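Local coordinates for dihydroorotase (Agrobacterium tumefaciens, PDB 2OGJ) that deacetylates acetyl-(R)-mandelate in vitro as a zinc-dependent esterase of the amidohydrolase family, and acetyl glycolate less efficiently, at the interface of chains A and B and the interface of chains A and C. Residues are numbered along the deposited sequence; one frame, centred on the assembly and turned at random. Chains: chain A/B/C, Dihydroorotase.

Contact 1: the interface of chains A and B. Residues chain A 217, 244, 246-247; chain B 196, 199.
B:Lys196 and B:Lys199, spaced about one turn apart on helix 189-201, face A:Asp217 in helix 216-222, A:Asp246 in the first turn of helix 245-253, and A:Asp244, whose more extended backbone leads into that helix. This is a salt-bridge cluster between two copies of an amidohydrolase-family enzyme in the deposited assembly, which may not be the biological one; it lies apparently between peripheral helices of the TIM barrel, with a loop aspartate.

Lysine suits the giving side, since its long, flexible chain can bring a charged end to acids on the neighbouring chain. The side chain of B:Lys196 bends at its second torsion and then runs out straight, meeting A:Asp217 tip to tip. B:Lys196 NZ lies 2.9 Å from A:Asp217 OD2, on the syn lone pair of that carboxylate oxygen. B:Lys196 NZ also hydrogen-bonds A:Asp244 OD2 at 3.0 Å, arriving on the anti side and 29° out of the carboxylate plane. The amine thus bridges carboxylates from two separate chain segments.

B:Lys199 leaves its helix differently, with CG beside the backbone N, and bends only at the third torsion (79°). Its end crosses A:Asp246 at about a right angle. B:Lys199 NZ hydrogen-bonds A:Asp246 OD1 at 2.9 Å, using the anti lone pair, and forms a longer salt bridge to A:Asp244 OD2 at 3.6 Å. A:Asp244 OD2 is therefore shared by both lysines.

The other oxygen of A:Asp244 works within its own chain, as an N-cap. A:Asp244 OD1 accepts from A:Asp246 N at 2.7 Å and from A:Leu247 N at 3.2 Å, both from the same face of the carboxylate. Short and acidic, aspartate fits this place: it folds back on the first turn with one oxygen and offers the other to the partner. The helix start would probably help stabilise the negative charge of A:Asp244 and A:Asp246.

Contact 2: the interface of chains A and C. Residues chain A 111-112, 137-138, 156, 159; chain C 85-86, 141-142, 145-146.
C:Arg145 lies against A:Arg159 and points its guanidinium at A:Glu111, in a two-fold symmetric interface between copies of this amidohydrolase-family TIM-barrel enzyme in the deposited assembly, which may not be the biological one; the patch pairs an arginine-carboxylate knot with a small apolar seam.

From CB, the chain of C:Arg145 sets out with CG anti to its own carbonyl carbon. The near-straight second torsion carries C:Arg145 CD over the centre of the A:Arg159 guanidinium, 3.7 Å above its plane, and the bend at the third torsion (-69°) then turns NE and the guanidinium toward A:Glu111. NE follows alongside A:Arg159 NE. The two guanidinium planes are only 13° apart and stack, with C:Arg145 CZ 3.6 Å from A:Arg159 CD, so aliphatic and flat parts of each arginine overlap. Stacking of two probably positive groups is made tolerable, presumably, by the carboxylates around them.

At the tip, C:Arg145 NH1 and C:Arg145 NH2 both grip one atom, A:Glu111 OE2, at 3.0 and 3.2 Å respectively. The acceptor lies in the guanidinium plane, but the carboxylate is turned 72° against it: NH2 uses the syn lone pair of OE2, whereas NH1 comes from above the carboxylate plane. A:Ser137 OG donates to the same OE2 from the anti side, a second-shell bond that steadies the acid. NH1 also makes a longer salt bridge to A:Asp156 OD2, the oxygen that A:Arg159 NH1 holds from its own chain. With its other N-H, C:Arg145 NH2 donates, in the guanidinium plane, to C:Asp86 OD1 at 2.8 Å, and this partner from the same chain helps fix the rotation of the guanidinium. Arginine suits the place because its flat head offers several N-H groups at once, while its stem can stack.

Small residues let the backbones approach beside the knot: A:Ala112 CB rests 3.8 Å from C:Ala142 CB. Next to them A:Ile138 CG2, a methyl 3.6 Å from C:Val146 CG1, meets the valine's branched end.

Contact 1: the interface of chains A and B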
loop_
_atom_site.group_PDB
_atom_site.type_symbol
_atom_site.label_atom_id
_atom_site.label_comp_id
_atom_site.label_asym_id
_atom_site.label_seq_id
_atom_site.Cartn_x
_atom_site.Cartn_y
_atom_site.Cartn_z
ATOM N N ASP A 217 23.762 -8.854 7.331
ATOM C CA ASP A 217 24.381 -9.961 6.627
ATOM C C ASP A 217 24.135 -9.874 5.118
ATOM O O ASP A 217 25.028 -10.140 4.301
ATOM C CB ASP A 217 23.812 -11.271 7.180
ATOM C CG ASP A 217 23.768 -11.301 8.720
ATOM O OD1 ASP A 217 24.380 -12.219 9.304
ATOM O OD2 ASP A 217 23.127 -10.429 9.352
ATOM N N ASP A 244 26.217 -12.307 16.611
ATOM C CA ASP A 244 26.156 -13.364 15.606
ATOM C C ASP A 244 27.546 -13.662 15.055
ATOM O O ASP A 244 28.069 -12.901 14.238
ATOM C CB ASP A 244 25.244 -12.923 14.459
ATOM C CG ASP A 244 24.964 -14.032 13.459
ATOM O OD1 ASP A 244 25.799 -14.952 13.312
ATOM O OD2 ASP A 244 23.898 -13.967 12.804
ATOM N N ASP A 246 28.398 -15.664 12.901
ATOM C CA ASP A 246 28.337 -15.827 11.447
ATOM C C ASP A 246 28.513 -14.459 10.815
ATOM O O ASP A 246 29.245 -14.314 9.824
ATOM C CB ASP A 246 26.992 -16.411 11.023
ATOM C CG ASP A 246 26.821 -17.839 11.464
ATOM O OD1 ASP A 246 25.672 -18.325 11.490
ATOM O OD2 ASP A 246 27.846 -18.476 11.779
ATOM N N LEU A 247 27.835 -13.465 11.398
ATOM C CA LEU A 247 27.908 -12.092 10.920
ATOM C C LEU A 247 29.328 -11.579 11.103
ATOM O O LEU A 247 29.911 -10.985 10.187
ATOM C CB LEU A 247 26.954 -11.188 11.707
ATOM C CG LEU A 247 26.511 -9.859 11.069
ATOM C CD1 LEU A 247 26.541 -8.793 12.112
ATOM C CD2 LEU A 247 27.401 -9.451 9.904
ATOM N N LYS B 196 17.165 -14.913 11.810
ATOM C CA LYS B 196 18.173 -14.063 12.415
ATOM C C LYS B 196 18.003 -14.028 13.926
ATOM O O LYS B 196 18.947 -14.304 14.656
ATOM C CB LYS B 196 18.080 -12.640 11.861
ATOM C CG LYS B 196 19.070 -11.653 12.477
ATOM C CD LYS B 196 20.510 -12.026 12.148
ATOM C CE LYS B 196 21.498 -11.016 12.716
ATOM N NZ LYS B 196 22.860 -11.180 12.132
ATOM N N LYS B 199 18.796 -17.256 15.811
ATOM C CA LYS B 199 20.230 -17.476 16.020
ATOM C C LYS B 199 20.699 -16.694 17.242
ATOM O O LYS B 199 21.616 -17.114 17.951
ATOM C CB LYS B 199 21.047 -17.030 14.802
ATOM C CG LYS B 199 20.798 -17.852 13.568
ATOM C CD LYS B 199 21.355 -17.192 12.324
ATOM C CE LYS B 199 22.835 -17.387 12.201
ATOM N NZ LYS B 199 23.254 -16.962 10.842
#

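Contact 2: the interface of chains A and C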
loop_
_atom_site.group_PDB
_atom_site.type_symbol
_atom_site.label_atom_id
_atom_site.label_comp_id
_atom_site.label_asym_id
_atom_site.label_seq_id
_atom_site.Cartn_x
_atom_site.Cartn_y
_atom_site.Cartn_z
ATOM N N GLU A 111 18.240 13.509 -5.341
ATOM C CA GLU A 111 18.383 14.251 -6.580
ATOM C C GLU A 111 17.473 15.481 -6.576
ATOM O O GLU A 111 17.769 16.475 -7.223
ATOM C CB GLU A 111 18.112 13.354 -7.807
ATOM C CG GLU A 111 16.832 12.513 -7.785
ATOM C CD GLU A 111 15.555 13.326 -7.996
ATOM O OE1 GLU A 111 15.567 14.257 -8.833
ATOM O OE2 GLU A 111 14.528 13.024 -7.343
ATOM N N ALA A 112 16.384 15.424 -5.820
ATOM C CA ALA A 112 15.438 16.534 -5.752
ATOM C C ALA A 112 16.059 17.892 -5.360
ATOM O O ALA A 112 15.913 18.876 -6.094
ATOM C CB ALA A 112 14.276 16.187 -4.795
ATOM N N SER A 137 14.802 10.122 -3.387
ATOM C CA SER A 137 14.717 11.473 -3.926
ATOM C C SER A 137 14.640 12.612 -2.900
ATOM O O SER A 137 15.366 13.600 -3.000
ATOM C CB SER A 137 13.516 11.567 -4.872
ATOM O OG SER A 137 13.723 10.808 -6.043
ATOM N N ILE A 138 13.754 12.478 -1.926
ATOM C CA ILE A 138 13.578 13.526 -0.930
ATOM C C ILE A 138 14.659 13.624 0.161
ATOM O O ILE A 138 14.548 14.433 1.078
ATOM C CB ILE A 138 12.182 13.420 -0.241
ATOM C CG1 ILE A 138 12.143 12.233 0.720
ATOM C CG2 ILE A 138 11.088 13.285 -1.301
ATOM C CD1 ILE A 138 10.874 12.203 1.602
ATOM N N ASP A 156 14.512 7.526 -8.464
ATOM C CA ASP A 156 14.448 7.982 -9.848
ATOM C C ASP A 156 15.823 7.859 -10.480
ATOM O O ASP A 156 16.620 8.798 -10.455
ATOM C CB ASP A 156 13.988 9.430 -9.897
ATOM C CG ASP A 156 13.496 9.841 -11.274
ATOM O OD1 ASP A 156 14.217 9.575 -12.275
ATOM O OD2 ASP A 156 12.385 10.438 -11.335
ATOM N N ARG A 159 16.935 10.582 -13.043
ATOM C CA ARG A 159 17.282 11.837 -12.402
ATOM C C ARG A 159 18.572 11.711 -11.572
ATOM O O ARG A 159 19.341 12.670 -11.463
ATOM C CB ARG A 159 16.109 12.328 -11.560
ATOM C CG ARG A 159 14.999 12.943 -12.398
ATOM C CD ARG A 159 13.963 13.637 -11.527
ATOM N NE ARG A 159 12.947 14.368 -12.294
ATOM C CZ ARG A 159 12.010 13.800 -13.058
ATOM N NH1 ARG A 159 11.944 12.470 -13.171
ATOM N NH2 ARG A 159 11.133 14.561 -13.710
ATOM N N THR C 85 13.711 22.904 -2.633
ATOM C CA THR C 85 12.763 22.105 -3.392
ATOM C C THR C 85 13.239 22.090 -4.834
ATOM O O THR C 85 14.129 22.848 -5.184
ATOM C CB THR C 85 11.349 22.702 -3.343
ATOM O OG1 THR C 85 11.348 23.948 -4.029
ATOM C CG2 THR C 85 10.883 22.894 -1.912
ATOM N N ASP C 86 12.651 21.239 -5.671
ATOM C CA ASP C 86 13.075 21.143 -7.073
ATOM C C ASP C 86 12.341 22.019 -8.094
ATOM O O ASP C 86 12.948 22.423 -9.094
ATOM C CB ASP C 86 13.045 19.675 -7.557
ATOM C CG ASP C 86 11.651 19.047 -7.505
ATOM O OD1 ASP C 86 11.486 17.918 -8.018
ATOM O OD2 ASP C 86 10.720 19.661 -6.944
ATOM N N VAL C 141 9.498 19.318 -1.808
ATOM C CA VAL C 141 10.903 19.017 -2.106
ATOM C C VAL C 141 10.931 18.428 -3.511
ATOM O O VAL C 141 11.556 18.980 -4.396
ATOM C CB VAL C 141 11.516 17.967 -1.112
ATOM C CG1 VAL C 141 13.025 18.062 -1.093
ATOM C CG2 VAL C 141 11.000 18.190 0.266
ATOM N N ALA C 142 10.226 17.320 -3.710
ATOM C CA ALA C 142 10.162 16.654 -5.014
ATOM C C ALA C 142 8.722 16.753 -5.520
ATOM O O ALA C 142 8.046 15.745 -5.712
ATOM C CB ALA C 142 10.585 15.174 -4.871
ATOM N N ARG C 145 6.125 14.352 -7.671
ATOM C CA ARG C 145 6.787 13.066 -7.783
ATOM C C ARG C 145 6.685 12.262 -6.462
ATOM O O ARG C 145 6.342 11.074 -6.471
ATOM C CB ARG C 145 8.220 13.316 -8.223
ATOM C CG ARG C 145 8.237 14.116 -9.528
ATOM C CD ARG C 145 9.596 14.152 -10.177
ATOM N NE ARG C 145 10.532 14.937 -9.393
ATOM C CZ ARG C 145 11.647 14.461 -8.853
ATOM N NH1 ARG C 145 11.991 13.182 -9.001
ATOM N NH2 ARG C 145 12.425 15.284 -8.166
ATOM N N VAL C 146 6.964 12.905 -5.330
ATOM C CA VAL C 146 6.848 12.242 -4.031
ATOM C C VAL C 146 5.809 13.027 -3.255
ATOM O O VAL C 146 6.144 13.921 -2.498
ATOM C CB VAL C 146 8.178 12.244 -3.224
ATOM C CG1 VAL C 146 7.959 11.561 -1.869
ATOM C CG2 VAL C 146 9.273 11.536 -4.016
#

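About 36 Å separates the C-alpha centres of contact 1 and contact 2, and they have no residue in common. On chain A, contact 1 draws on helices 216-222 and 245-253, while contact 2 draws on loop segments and the start of helix 157-165, so one subunit can engage both neighbours at once. Contact 2 belongs to a two-fold interface and recurs with the chains exchanged; contact 1 lies in an interface that is not an exact two-fold. Together such contacts could link six copies in the deposited assembly, although the structure alone does not show that this hexamer forms in solution.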